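Long-range contacts in SusD homolog (Bacteroides thetaiotaomicron, PDB 4MRU), which probably binds mucin O-glycans as a SusD-like outer-membrane lipoprotein: residues G56-R62 and W255-G261; Q119-I124 and N426-S432; R209-M215 and W501-K505; D277-V283 and T309-L315. Where two conformers were deposited one is given. Numbering follows the deposited sequence.

Overall arrangement
Contact 2 is the most central, its centre about 4 Å from that of the chain. There two buried helices meet through isoleucine packing and water bridges, with no direct hydrogen bond between segments 119-124 and 426-432. Contact 1, also buried but further out, joins its segments by backbone hydrogen bonds with a salt bridge and side-chain bonds at one end. Contact 4, partly buried on the same side, uses backbone and hydroxyl hydrogen bonds and continues from contact 1 through a backbone hydrogen bond, Val260 N to Ser312 O at 2.9 Å. Contact 3, partly buried on the opposite side, relies on aromatic faces. Its Arg209 forms salt bridges with Glu429 and Asp123 of contact 2.

Contact 1: G56-R62 and W255-G261; sequences GYFGETR and WKDYRVG
Two short strands, 58-60 and 258-260, run antiparallel and strongly twisted, their axes 4.6 Å apart at 144°. Before the second strand, Trp255 O accepts from Arg62 NH2 (2.8 Å), and Lys256, with positive phi as the helix ends, offers its O to Thr61 OG1 (2.8 Å); the p rotamer of Thr61 carries this hydroxyl across. Asp257 forms a salt bridge, OD1 to Arg62 NE at 3.0 Å, while its O receives Thr61 N (2.9 Å). Tyr258 is the non-hydrogen-bonded partner of Glu60, and their side chains share a face, Glu60 CG lying 3.8 Å from Tyr258 CE1; the Glu60 carboxylate reaches Ser70. Arg259 pairs with Gly59 through both Arg259 N to Gly59 O and Gly59 N to Arg259 O, each 2.9 Å. Val260 opposes Phe58, their side chains diverging. Gly261, at the N-cap of the next helix, gives N to Tyr57 O (2.8 Å); a beta-carbon here would crowd Gly56 O, so glycine fits. Gly56 itself closes a Schellman motif with positive phi. The resulting two-stranded antiparallel sheet links the end of helix 40-54 to the start of helix 262-270, with Tyr258 against helix 40-54 and Thr61 and Arg62 against helix 304-309.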
# COMPACT_ATOMS: atom_id res chain seq x y z
N GLY A 56 -8.35 -1.00 -6.50
CA GLY A 56 -9.14 -2.01 -7.21
C GLY A 56 -9.28 -3.32 -6.48
O GLY A 56 -9.54 -4.37 -7.10
N TYR A 57 -9.17 -3.28 -5.15
CA TYR A 57 -9.19 -4.51 -4.34
C TYR A 57 -10.55 -4.81 -3.70
O TYR A 57 -10.95 -5.98 -3.64
CB TYR A 57 -8.20 -4.44 -3.21
CG TYR A 57 -6.72 -4.57 -3.53
CD1 TYR A 57 -6.25 -5.09 -4.73
CD2 TYR A 57 -5.79 -4.25 -2.56
CE1 TYR A 57 -4.88 -5.25 -4.94
CE2 TYR A 57 -4.43 -4.39 -2.78
CZ TYR A 57 -3.98 -4.86 -3.96
OH TYR A 57 -2.64 -5.00 -4.15
N PHE A 58 -11.24 -3.77 -3.23
CA PHE A 58 -12.48 -3.93 -2.47
C PHE A 58 -13.46 -2.84 -2.79
O PHE A 58 -13.10 -1.71 -3.08
CB PHE A 58 -12.29 -3.83 -0.95
CG PHE A 58 -11.26 -4.74 -0.41
CD1 PHE A 58 -11.40 -6.10 -0.54
CD2 PHE A 58 -10.15 -4.23 0.20
CE1 PHE A 58 -10.44 -6.94 -0.06
CE2 PHE A 58 -9.16 -5.09 0.66
CZ PHE A 58 -9.31 -6.43 0.52
N GLY A 59 -14.73 -3.22 -2.69
CA GLY A 59 -15.82 -2.26 -2.70
C GLY A 59 -16.71 -2.47 -1.44
O GLY A 59 -16.66 -3.51 -0.77
N GLU A 60 -17.53 -1.47 -1.20
CA GLU A 60 -18.35 -1.37 -0.02
C GLU A 60 -19.69 -2.02 -0.35
O GLU A 60 -20.27 -1.83 -1.41
CB GLU A 60 -18.50 0.11 0.40
CG GLU A 60 -17.19 0.93 0.50
CD GLU A 60 -16.97 1.90 -0.64
OE1 GLU A 60 -17.40 1.59 -1.76
OE2 GLU A 60 -16.32 2.96 -0.41
N THR A 61 -20.18 -2.81 0.58
CA THR A 61 -21.45 -3.52 0.41
C THR A 61 -22.64 -2.74 0.85
O THR A 61 -23.78 -3.12 0.54
CB THR A 61 -21.46 -4.80 1.27
OG1 THR A 61 -21.27 -4.44 2.65
CG2 THR A 61 -20.41 -5.75 0.83
N ARG A 62 -22.42 -1.62 1.54
CA ARG A 62 -23.55 -0.92 2.16
C ARG A 62 -24.16 0.10 1.20
O ARG A 62 -23.63 1.18 1.02
CB ARG A 62 -23.12 -0.25 3.48
CG ARG A 62 -22.64 -1.28 4.51
CD ARG A 62 -23.74 -2.29 4.86
NE ARG A 62 -23.23 -3.39 5.66
CZ ARG A 62 -23.93 -4.47 5.99
NH1 ARG A 62 -25.21 -4.60 5.60
NH2 ARG A 62 -23.34 -5.42 6.74
N TRP A 255 -18.74 -7.90 10.18
CA TRP A 255 -19.53 -6.74 9.70
C TRP A 255 -19.98 -6.92 8.27
O TRP A 255 -21.06 -6.45 7.90
CB TRP A 255 -18.72 -5.47 9.75
CG TRP A 255 -18.12 -5.11 11.07
CD1 TRP A 255 -18.30 -5.72 12.28
CD2 TRP A 255 -17.23 -4.02 11.29
NE1 TRP A 255 -17.54 -5.09 13.24
CE2 TRP A 255 -16.90 -4.02 12.66
CE3 TRP A 255 -16.69 -3.03 10.46
CZ2 TRP A 255 -16.06 -3.07 13.21
CZ3 TRP A 255 -15.84 -2.10 11.02
CH2 TRP A 255 -15.51 -2.14 12.37
N LYS A 256 -19.15 -7.57 7.47
CA LYS A 256 -19.43 -7.82 6.05
C LYS A 256 -19.69 -6.52 5.26
O LYS A 256 -20.59 -6.47 4.43
CB LYS A 256 -20.61 -8.81 5.91
CG LYS A 256 -20.42 -10.08 6.77
CD LYS A 256 -21.54 -11.08 6.56
CE LYS A 256 -21.57 -12.07 7.70
NZ LYS A 256 -22.44 -13.23 7.38
N ASP A 257 -18.88 -5.48 5.55
CA ASP A 257 -19.00 -4.18 4.93
C ASP A 257 -18.24 -4.08 3.59
O ASP A 257 -18.39 -3.10 2.89
CB ASP A 257 -18.46 -3.10 5.86
CG ASP A 257 -19.43 -2.70 6.96
OD1 ASP A 257 -20.58 -3.18 6.99
OD2 ASP A 257 -19.01 -1.89 7.81
N TYR A 258 -17.42 -5.05 3.25
CA TYR A 258 -16.60 -5.02 2.03
C TYR A 258 -16.58 -6.36 1.33
O TYR A 258 -16.56 -7.43 1.97
CB TYR A 258 -15.13 -4.58 2.33
CG TYR A 258 -15.13 -3.33 3.13
CD1 TYR A 258 -15.29 -2.10 2.52
CD2 TYR A 258 -15.16 -3.38 4.54
CE1 TYR A 258 -15.41 -0.93 3.29
CE2 TYR A 258 -15.29 -2.20 5.30
CZ TYR A 258 -15.42 -1.01 4.65
OH TYR A 258 -15.59 0.12 5.39
N ARG A 259 -16.54 -6.31 -0.00
CA ARG A 259 -16.28 -7.50 -0.78
C ARG A 259 -15.22 -7.16 -1.83
O ARG A 259 -14.86 -6.01 -2.04
CB ARG A 259 -17.56 -8.06 -1.43
CG ARG A 259 -18.60 -8.63 -0.47
CD ARG A 259 -18.05 -9.89 0.10
NE ARG A 259 -18.83 -10.60 1.13
CZ ARG A 259 -18.55 -10.63 2.43
NH1 ARG A 259 -17.61 -9.85 2.97
NH2 ARG A 259 -19.23 -11.43 3.22
N VAL A 260 -14.74 -8.19 -2.49
CA VAL A 260 -13.68 -8.04 -3.44
C VAL A 260 -14.15 -7.29 -4.68
O VAL A 260 -15.25 -7.48 -5.18
CB VAL A 260 -13.11 -9.44 -3.81
CG1 VAL A 260 -12.00 -9.31 -4.82
CG2 VAL A 260 -12.61 -10.14 -2.58
N GLY A 261 -13.24 -6.45 -5.19
CA GLY A 261 -13.49 -5.62 -6.33
C GLY A 261 -13.34 -6.32 -7.67
O GLY A 261 -12.68 -7.37 -7.79

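Contact 2: Q119-I124 and N426-S432. With EDO (1,2-ethanediol), chain F.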
# COMPACT_ATOMS: atom_id res chain seq x y z
N GLN A 119 5.48 7.16 6.03
CA GLN A 119 5.67 7.04 4.58
C GLN A 119 4.30 6.89 3.89
O GLN A 119 4.03 7.50 2.83
CB GLN A 119 6.61 5.87 4.23
CG GLN A 119 6.73 5.51 2.73
CD GLN A 119 5.89 4.31 2.40
OE1 GLN A 119 6.24 3.18 2.74
NE2 GLN A 119 4.75 4.53 1.76
N ARG A 120 3.42 6.13 4.50
CA ARG A 120 2.09 5.90 3.96
C ARG A 120 1.29 7.20 3.99
O ARG A 120 0.59 7.55 3.04
CB ARG A 120 1.37 4.81 4.73
CG ARG A 120 1.85 3.39 4.46
CD ARG A 120 1.64 2.48 5.64
NE ARG A 120 0.28 2.57 6.19
CZ ARG A 120 -0.76 1.90 5.71
NH1 ARG A 120 -0.63 1.12 4.62
NH2 ARG A 120 -1.93 2.05 6.25
N VAL A 121 1.37 7.92 5.10
CA VAL A 121 0.58 9.13 5.26
C VAL A 121 0.98 10.22 4.27
O VAL A 121 0.13 10.84 3.66
CB VAL A 121 0.66 9.65 6.71
CG1 VAL A 121 -0.16 10.91 6.90
CG2 VAL A 121 0.17 8.56 7.67
N THR A 122 2.28 10.47 4.10
CA THR A 122 2.66 11.47 3.12
C THR A 122 2.28 11.00 1.69
O THR A 122 1.91 11.83 0.87
CB THR A 122 4.15 11.89 3.14
OG1 THR A 122 4.34 12.95 2.18
CG2 THR A 122 5.08 10.78 2.83
N ASP A 123 2.37 9.71 1.41
CA ASP A 123 1.97 9.22 0.09
C ASP A 123 0.49 9.44 -0.20
O ASP A 123 0.10 9.67 -1.36
CB ASP A 123 2.30 7.73 -0.09
CG ASP A 123 3.78 7.49 -0.37
OD1 ASP A 123 4.54 8.47 -0.54
OD2 ASP A 123 4.17 6.31 -0.37
N ILE A 124 -0.34 9.41 0.84
CA ILE A 124 -1.77 9.70 0.69
C ILE A 124 -2.08 11.20 0.47
O ILE A 124 -2.98 11.53 -0.33
CB ILE A 124 -2.54 9.18 1.92
CG1 ILE A 124 -2.44 7.65 1.97
CG2 ILE A 124 -4.00 9.60 1.89
CD1 ILE A 124 -2.77 7.11 3.35
N ASN A 426 -2.72 -4.98 0.52
CA ASN A 426 -2.02 -3.73 0.87
C ASN A 426 -2.40 -2.60 -0.16
O ASN A 426 -1.63 -2.26 -1.08
CB ASN A 426 -0.53 -3.98 0.88
CG ASN A 426 0.28 -2.83 1.49
OD1 ASN A 426 -0.19 -1.71 1.67
ND2 ASN A 426 1.52 -3.12 1.79
N GLY A 427 -3.59 -2.04 0.02
CA GLY A 427 -4.18 -1.13 -0.97
C GLY A 427 -3.47 0.20 -1.01
O GLY A 427 -3.42 0.84 -2.06
N ILE A 428 -2.94 0.67 0.13
CA ILE A 428 -2.30 1.98 0.13
C ILE A 428 -1.05 1.88 -0.75
O ILE A 428 -0.81 2.72 -1.63
CB ILE A 428 -1.98 2.53 1.53
CG1 ILE A 428 -3.27 2.78 2.34
CG2 ILE A 428 -1.17 3.83 1.43
CD1 ILE A 428 -4.22 3.85 1.79
N GLU A 429 -0.25 0.84 -0.59
CA GLU A 429 0.94 0.70 -1.44
C GLU A 429 0.59 0.52 -2.91
O GLU A 429 1.22 1.15 -3.76
CB GLU A 429 1.80 -0.46 -1.00
CG GLU A 429 3.04 -0.68 -1.86
CD GLU A 429 4.02 0.50 -1.84
OE1 GLU A 429 3.94 1.39 -0.97
OE2 GLU A 429 4.87 0.57 -2.73
N SER A 430 -0.42 -0.31 -3.22
CA SER A 430 -0.85 -0.53 -4.59
C SER A 430 -1.45 0.73 -5.21
O SER A 430 -1.27 1.04 -6.38
CB SER A 430 -1.85 -1.68 -4.64
OG SER A 430 -1.19 -2.91 -4.49
N TRP A 431 -2.14 1.52 -4.39
CA TRP A 431 -2.67 2.79 -4.88
C TRP A 431 -1.52 3.73 -5.26
O TRP A 431 -1.58 4.39 -6.31
CB TRP A 431 -3.59 3.41 -3.84
CG TRP A 431 -4.14 4.76 -4.20
CD1 TRP A 431 -4.46 5.20 -5.44
CD2 TRP A 431 -4.46 5.82 -3.30
NE1 TRP A 431 -4.95 6.49 -5.38
CE2 TRP A 431 -4.97 6.89 -4.08
CE3 TRP A 431 -4.37 5.97 -1.91
CZ2 TRP A 431 -5.40 8.10 -3.53
CZ3 TRP A 431 -4.78 7.18 -1.35
CH2 TRP A 431 -5.30 8.23 -2.16
N SER A 432 -0.49 3.81 -4.41
CA SER A 432 0.63 4.69 -4.68
C SER A 432 1.31 4.25 -5.93
O SER A 432 1.66 5.06 -6.76
CB SER A 432 1.59 4.73 -3.48
OG SER A 432 0.94 5.30 -2.39
C1 EDO F . 4.45 -0.72 5.18
O1 EDO F . 3.87 0.35 4.43
C2 EDO F . 3.43 -1.80 5.07
O2 EDO F . 3.41 -2.09 3.68
O HOH W 1 2.72 2.30 1.08
O HOH W 2 1.43 0.39 2.78
O HOH W 3 -2.32 -0.68 2.87
O HOH W 4 1.98 4.51 -0.09
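Apolar packing makes the main direct contact between these helical segments, whose axes cross at 45° and approach to 10.4 Å. Ile428 points at helix 119-124, and its CD1 lies 3.9 Å from Ile124 CD1; Ile124 CG1 also meets Trp431 CZ3 at 4.1 Å. Branched aliphatic side chains suit this buried seam, and Ile428 CG2 additionally covers one face of the Arg120 guanidinium. Such helix-on-helix packing at the middle of the chain is consistent with the TPR-like architecture of the SusD family. Polar contact is made through water. Water 1 joins Gln119 NE2 (3.1 Å) to Glu429 OE1 (2.6 Å), waters 2 and 3 each join Arg120 NH1 to Asn426 OD1, and water 4 lies between Asp123 OD2 (2.8 Å) and Ser432 OG (2.6 Å). The N-cap Asn426 also accepts weakly from Glu429 N (3.4 Å), while its ND2 donates to O2 of the ethanediol (2.9 Å), probably a crystallisation additive. The buried charges have ionic partners: Arg120 pairs with Glu47, and Arg209 pairs with both Asp123 and Glu429.

Contact 3: R209-M215 and W501-K505; sequences RLCYTDM and WWDRK
Tyr212, Trp502 and Trp501 carry most of this contact, in which two loops pack through aromatic faces without a direct hydrogen bond. The nearest CA pairs are Leu210 with Trp502 (5.6 Å) and Tyr212 with Arg504 (5.7 Å). Residues 210-213 form a type I turn, which puts Tyr212 and Thr213 toward the other loop. Tyr212, chi1 m, lays its ring under the extended, all-t Lys505: Lys505 CB sits 3.8 Å from the centroid of the Tyr212 ring, a CH-pi contact. The Tyr212 hydroxyl bonds to Arg340, and Lys505 NZ to Glu409. Trp502, chi1 p, receives Arg209 CG 3.6 Å above the centroid of its five-membered ring, nearly on the normal, while Leu210 CD2 touches Trp502 CB at 3.9 Å. Trp501, chi1 t, takes Thr213 CG2 over its six-membered ring (3.8 Å to the centroid), Leu210 CD2 at 3.7 Å from CZ3, and selenomethionine Met215 CG at 3.8 Å from CH2. Threonine suits its place doubly: Thr213 OG1 accepts from Met215 N (3.1 Å), an ST turn, and donates to Leu210 O (2.8 Å), leaving the methyl for the indole. Water 5 bridges Arg209 O (2.7 Å), Tyr212 N and Trp502 O (both 2.8 Å). The C-terminal loop thus packs on the connection between helices 192-209 and 216-229, with Trp501 reaching helix 152-173 and Trp502 NE1 bonded to Asp123 of helix 104-125.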
# COMPACT_ATOMS: atom_id res chain seq x y z
N ARG A 209 9.83 5.07 -5.64
CA ARG A 209 8.71 6.00 -5.62
C ARG A 209 9.09 7.32 -6.26
O ARG A 209 8.23 7.94 -6.87
CB ARG A 209 8.20 6.25 -4.19
CG ARG A 209 6.84 6.94 -4.17
CD ARG A 209 5.64 5.97 -4.28
NE ARG A 209 5.40 5.38 -2.97
CZ ARG A 209 5.26 4.10 -2.67
NH1 ARG A 209 5.27 3.14 -3.59
NH2 ARG A 209 5.06 3.79 -1.39
N LEU A 210 10.36 7.71 -6.14
CA LEU A 210 10.80 9.02 -6.61
C LEU A 210 11.48 9.01 -7.99
O LEU A 210 12.12 10.02 -8.39
CB LEU A 210 11.77 9.64 -5.59
CG LEU A 210 11.35 9.61 -4.12
CD1 LEU A 210 12.35 10.41 -3.29
CD2 LEU A 210 9.94 10.12 -3.94
N CYS A 211 11.27 7.95 -8.76
CA CYS A 211 12.02 7.80 -10.01
C CYS A 211 11.57 8.80 -11.10
O CYS A 211 12.28 9.01 -12.08
CB CYS A 211 11.97 6.35 -10.48
SG CYS A 211 10.36 5.95 -11.18
N TYR A 212 10.43 9.47 -10.93
CA TYR A 212 9.99 10.47 -11.89
C TYR A 212 10.24 11.91 -11.41
O TYR A 212 9.78 12.85 -12.07
CB TYR A 212 8.49 10.26 -12.23
CG TYR A 212 8.23 8.95 -12.93
CD1 TYR A 212 8.67 8.75 -14.23
CD2 TYR A 212 7.48 7.92 -12.32
CE1 TYR A 212 8.42 7.55 -14.89
CE2 TYR A 212 7.24 6.74 -12.97
CZ TYR A 212 7.70 6.57 -14.28
OH TYR A 212 7.46 5.38 -14.92
N THR A 213 10.97 12.10 -10.30
CA THR A 213 11.24 13.44 -9.76
C THR A 213 12.65 13.90 -10.07
O THR A 213 13.41 13.17 -10.65
CB THR A 213 11.13 13.47 -8.24
OG1 THR A 213 12.18 12.68 -7.66
CG2 THR A 213 9.78 12.97 -7.79
N ASP A 214 12.98 15.12 -9.66
CA ASP A 214 14.34 15.67 -9.83
C ASP A 214 15.32 15.11 -8.79
O ASP A 214 16.48 15.50 -8.72
CB ASP A 214 14.30 17.22 -9.83
CG ASP A 214 14.02 17.84 -8.45
OD1 ASP A 214 13.72 17.13 -7.47
OD2 ASP A 214 14.08 19.09 -8.35
N MSE A 215 14.85 14.16 -7.99
CA MSE A 215 15.71 13.47 -7.06
C MSE A 215 16.00 12.08 -7.54
O MSE A 215 16.47 11.24 -6.76
CB MSE A 215 15.00 13.39 -5.72
CG MSE A 215 14.72 14.79 -5.14
SE MSE A 215 16.33 15.79 -4.56
CE MSE A 215 16.38 17.07 -6.04
N TRP A 501 3.77 15.37 -4.93
CA TRP A 501 5.04 15.73 -5.58
C TRP A 501 5.67 14.60 -6.41
O TRP A 501 6.17 14.87 -7.48
CB TRP A 501 6.04 16.24 -4.52
CG TRP A 501 7.45 16.38 -5.02
CD1 TRP A 501 7.94 17.33 -5.86
CD2 TRP A 501 8.55 15.54 -4.67
NE1 TRP A 501 9.28 17.12 -6.07
CE2 TRP A 501 9.67 16.01 -5.37
CE3 TRP A 501 8.69 14.43 -3.84
CZ2 TRP A 501 10.92 15.42 -5.24
CZ3 TRP A 501 9.94 13.82 -3.74
CH2 TRP A 501 11.03 14.33 -4.43
N TRP A 502 5.67 13.36 -5.95
CA TRP A 502 6.32 12.31 -6.74
C TRP A 502 5.49 11.84 -7.96
O TRP A 502 6.02 11.08 -8.75
CB TRP A 502 6.72 11.09 -5.89
CG TRP A 502 5.68 10.46 -4.97
CD1 TRP A 502 5.70 10.48 -3.63
CD2 TRP A 502 4.54 9.67 -5.33
NE1 TRP A 502 4.65 9.79 -3.11
CE2 TRP A 502 3.90 9.31 -4.15
CE3 TRP A 502 3.97 9.29 -6.53
CZ2 TRP A 502 2.75 8.55 -4.12
CZ3 TRP A 502 2.81 8.52 -6.51
CH2 TRP A 502 2.20 8.19 -5.31
N ASP A 503 4.22 12.24 -8.07
CA ASP A 503 3.32 11.76 -9.12
C ASP A 503 3.49 12.64 -10.33
O ASP A 503 2.74 13.64 -10.54
CB ASP A 503 1.87 11.74 -8.60
CG ASP A 503 0.87 11.24 -9.62
OD1 ASP A 503 1.31 10.85 -10.73
OD2 ASP A 503 -0.35 11.25 -9.29
N ARG A 504 4.54 12.34 -11.09
CA ARG A 504 4.97 13.23 -12.18
C ARG A 504 5.10 12.52 -13.51
O ARG A 504 5.46 13.12 -14.49
CB ARG A 504 6.32 13.86 -11.85
CG ARG A 504 6.40 14.51 -10.48
CD ARG A 504 7.66 15.40 -10.34
NE ARG A 504 7.39 16.76 -10.80
CZ ARG A 504 6.80 17.71 -10.06
NH1 ARG A 504 6.38 17.48 -8.82
NH2 ARG A 504 6.59 18.89 -10.58
N LYS A 505 4.83 11.22 -13.58
CA LYS A 505 4.92 10.53 -14.87
C LYS A 505 4.04 11.22 -15.95
O LYS A 505 2.87 11.47 -15.71
CB LYS A 505 4.52 9.07 -14.70
CG LYS A 505 4.72 8.25 -15.96
CD LYS A 505 4.29 6.81 -15.79
CE LYS A 505 4.55 6.08 -17.09
NZ LYS A 505 4.21 4.65 -17.01
O HOH W 5 8.34 9.52 -9.00

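Contact 4: D277-V283 and T309-L315; sequences DKYFTKV and TSYSNRL
Four hydrogen bonds join these segments. Two are between backbones, Leu315 N to Tyr279 O and Thr281 N to Asn313 O, both 2.9 Å; they flank an isolated beta bridge, Phe280 with Arg314 (CA to CA 4.3 Å), between the chain leaving helix 276-279 and the loop after helix 304-309. The other two use hydroxyls: Ser312 OG (chi1 m) donates to Thr281 O at 2.8 Å, and Thr281 OG1 (chi1 p) accepts from Asn313 N at 2.9 Å. Small hydroxyl residues can thus extend the pairing where backbone bonding stops; Ser312 also pairs with Val260 of strand 258-260. Phe280 has left helical geometry for extended phi/psi (-133/153), and residues 311-314 are extended too. CA-H...O contacts, Phe280 CA to Asn313 O (3.3 Å) and Arg314 CA to Tyr279 O (3.4 Å), accompany the bridge. Packing lies at the two ends: Leu315 CD2 sits 3.4 Å from Asp277 O, and Val283 CG2 lies 3.4 Å from Tyr311 C. Tyr279 and Phe280 face helix 262-270 and Phe424, Phe280 also touching Val260. Because main-chain atoms and short hydroxyls make the bonds, the pairing asks little of long side chains: Tyr279 and Phe280 turn into the interior, Lys282 to solvent.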
# COMPACT_ATOMS: atom_id res chain seq x y z
N ASP A 277 -7.57 -19.28 -4.77
CA ASP A 277 -8.19 -20.01 -3.66
C ASP A 277 -7.50 -19.72 -2.33
O ASP A 277 -8.00 -20.11 -1.30
CB ASP A 277 -8.30 -21.52 -3.92
CG ASP A 277 -7.01 -22.28 -3.72
OD1 ASP A 277 -5.93 -21.70 -3.94
OD2 ASP A 277 -7.08 -23.45 -3.31
N LYS A 278 -6.37 -19.02 -2.38
CA LYS A 278 -5.71 -18.52 -1.18
C LYS A 278 -6.10 -17.07 -0.87
O LYS A 278 -5.98 -16.63 0.25
CB LYS A 278 -4.19 -18.60 -1.34
CG LYS A 278 -3.69 -20.03 -1.71
CD LYS A 278 -3.86 -20.96 -0.56
CE LYS A 278 -3.21 -22.33 -0.82
NZ LYS A 278 -3.60 -22.85 -2.15
N TYR A 279 -6.56 -16.35 -1.88
CA TYR A 279 -6.93 -14.92 -1.70
C TYR A 279 -8.40 -14.67 -1.35
O TYR A 279 -8.72 -13.75 -0.61
CB TYR A 279 -6.69 -14.17 -2.99
CG TYR A 279 -5.26 -13.74 -3.26
CD1 TYR A 279 -4.17 -14.45 -2.75
CD2 TYR A 279 -5.01 -12.61 -4.03
CE1 TYR A 279 -2.85 -14.03 -3.00
CE2 TYR A 279 -3.70 -12.19 -4.28
CZ TYR A 279 -2.63 -12.93 -3.76
OH TYR A 279 -1.33 -12.54 -4.00
N PHE A 280 -9.29 -15.47 -1.96
CA PHE A 280 -10.72 -15.19 -1.99
C PHE A 280 -11.57 -16.39 -1.64
O PHE A 280 -11.15 -17.54 -1.79
CB PHE A 280 -11.16 -14.80 -3.39
CG PHE A 280 -10.27 -13.79 -4.07
CD1 PHE A 280 -10.00 -12.57 -3.47
CD2 PHE A 280 -9.78 -14.04 -5.34
CE1 PHE A 280 -9.21 -11.63 -4.10
CE2 PHE A 280 -8.99 -13.11 -5.97
CZ PHE A 280 -8.69 -11.90 -5.34
N THR A 281 -12.76 -16.11 -1.11
CA THR A 281 -13.79 -17.11 -1.01
C THR A 281 -14.54 -17.21 -2.35
O THR A 281 -14.54 -16.27 -3.18
CB THR A 281 -14.82 -16.75 0.08
OG1 THR A 281 -15.46 -15.53 -0.28
CG2 THR A 281 -14.15 -16.56 1.42
N LYS A 282 -15.12 -18.39 -2.57
CA LYS A 282 -15.99 -18.65 -3.70
C LYS A 282 -17.42 -18.31 -3.36
O LYS A 282 -17.82 -18.47 -2.21
CB LYS A 282 -15.95 -20.13 -4.06
CG LYS A 282 -14.67 -20.56 -4.76
CD LYS A 282 -14.86 -21.93 -5.40
CE LYS A 282 -13.75 -22.23 -6.40
NZ LYS A 282 -13.85 -23.63 -6.94
N VAL A 283 -18.17 -17.85 -4.36
CA VAL A 283 -19.58 -17.65 -4.28
C VAL A 283 -20.14 -18.83 -5.00
O VAL A 283 -19.71 -19.13 -6.10
CB VAL A 283 -20.07 -16.42 -5.04
CG1 VAL A 283 -21.60 -16.39 -4.96
CG2 VAL A 283 -19.47 -15.13 -4.52
N THR A 309 -23.66 -11.39 -0.50
CA THR A 309 -23.70 -12.82 -0.91
C THR A 309 -23.34 -13.07 -2.38
O THR A 309 -23.03 -14.19 -2.73
CB THR A 309 -25.08 -13.44 -0.63
OG1 THR A 309 -26.09 -12.72 -1.34
CG2 THR A 309 -25.40 -13.46 0.90
N SER A 310 -23.36 -12.06 -3.23
CA SER A 310 -23.15 -12.29 -4.67
C SER A 310 -21.71 -12.13 -5.13
O SER A 310 -21.39 -12.39 -6.29
CB SER A 310 -24.01 -11.31 -5.46
OG SER A 310 -25.36 -11.53 -5.13
N TYR A 311 -20.86 -11.62 -4.23
CA TYR A 311 -19.47 -11.34 -4.55
C TYR A 311 -18.54 -12.03 -3.54
O TYR A 311 -18.87 -12.19 -2.39
CB TYR A 311 -19.20 -9.83 -4.57
CG TYR A 311 -20.13 -9.16 -5.53
CD1 TYR A 311 -19.91 -9.24 -6.90
CD2 TYR A 311 -21.22 -8.43 -5.08
CE1 TYR A 311 -20.78 -8.65 -7.80
CE2 TYR A 311 -22.09 -7.84 -5.96
CZ TYR A 311 -21.88 -7.96 -7.33
OH TYR A 311 -22.75 -7.37 -8.22
N SER A 312 -17.38 -12.42 -4.03
CA SER A 312 -16.34 -13.03 -3.21
C SER A 312 -15.93 -12.10 -2.07
O SER A 312 -15.90 -10.88 -2.25
CB SER A 312 -15.12 -13.36 -4.07
OG SER A 312 -15.40 -14.38 -4.99
N ASN A 313 -15.56 -12.70 -0.95
CA ASN A 313 -14.85 -12.05 0.14
C ASN A 313 -13.37 -12.32 0.03
O ASN A 313 -12.96 -13.23 -0.68
CB ASN A 313 -15.35 -12.61 1.48
CG ASN A 313 -14.96 -11.76 2.68
OD1 ASN A 313 -14.33 -10.72 2.57
ND2 ASN A 313 -15.33 -12.24 3.83
N ARG A 314 -12.54 -11.54 0.70
CA ARG A 314 -11.21 -12.03 0.94
C ARG A 314 -11.28 -13.22 1.88
O ARG A 314 -12.21 -13.35 2.64
CB ARG A 314 -10.28 -10.92 1.47
CG ARG A 314 -10.58 -10.34 2.80
CD ARG A 314 -9.55 -9.23 3.11
NE ARG A 314 -8.28 -9.80 3.58
CZ ARG A 314 -7.44 -9.18 4.41
NH1 ARG A 314 -7.66 -7.94 4.84
NH2 ARG A 314 -6.36 -9.80 4.82
N LEU A 315 -10.26 -14.08 1.80
CA LEU A 315 -10.11 -15.27 2.65
C LEU A 315 -9.17 -14.91 3.78
O LEU A 315 -7.99 -14.68 3.55
CB LEU A 315 -9.56 -16.43 1.84
CG LEU A 315 -9.35 -17.74 2.62
CD1 LEU A 315 -10.69 -18.26 3.13
CD2 LEU A 315 -8.63 -18.77 1.77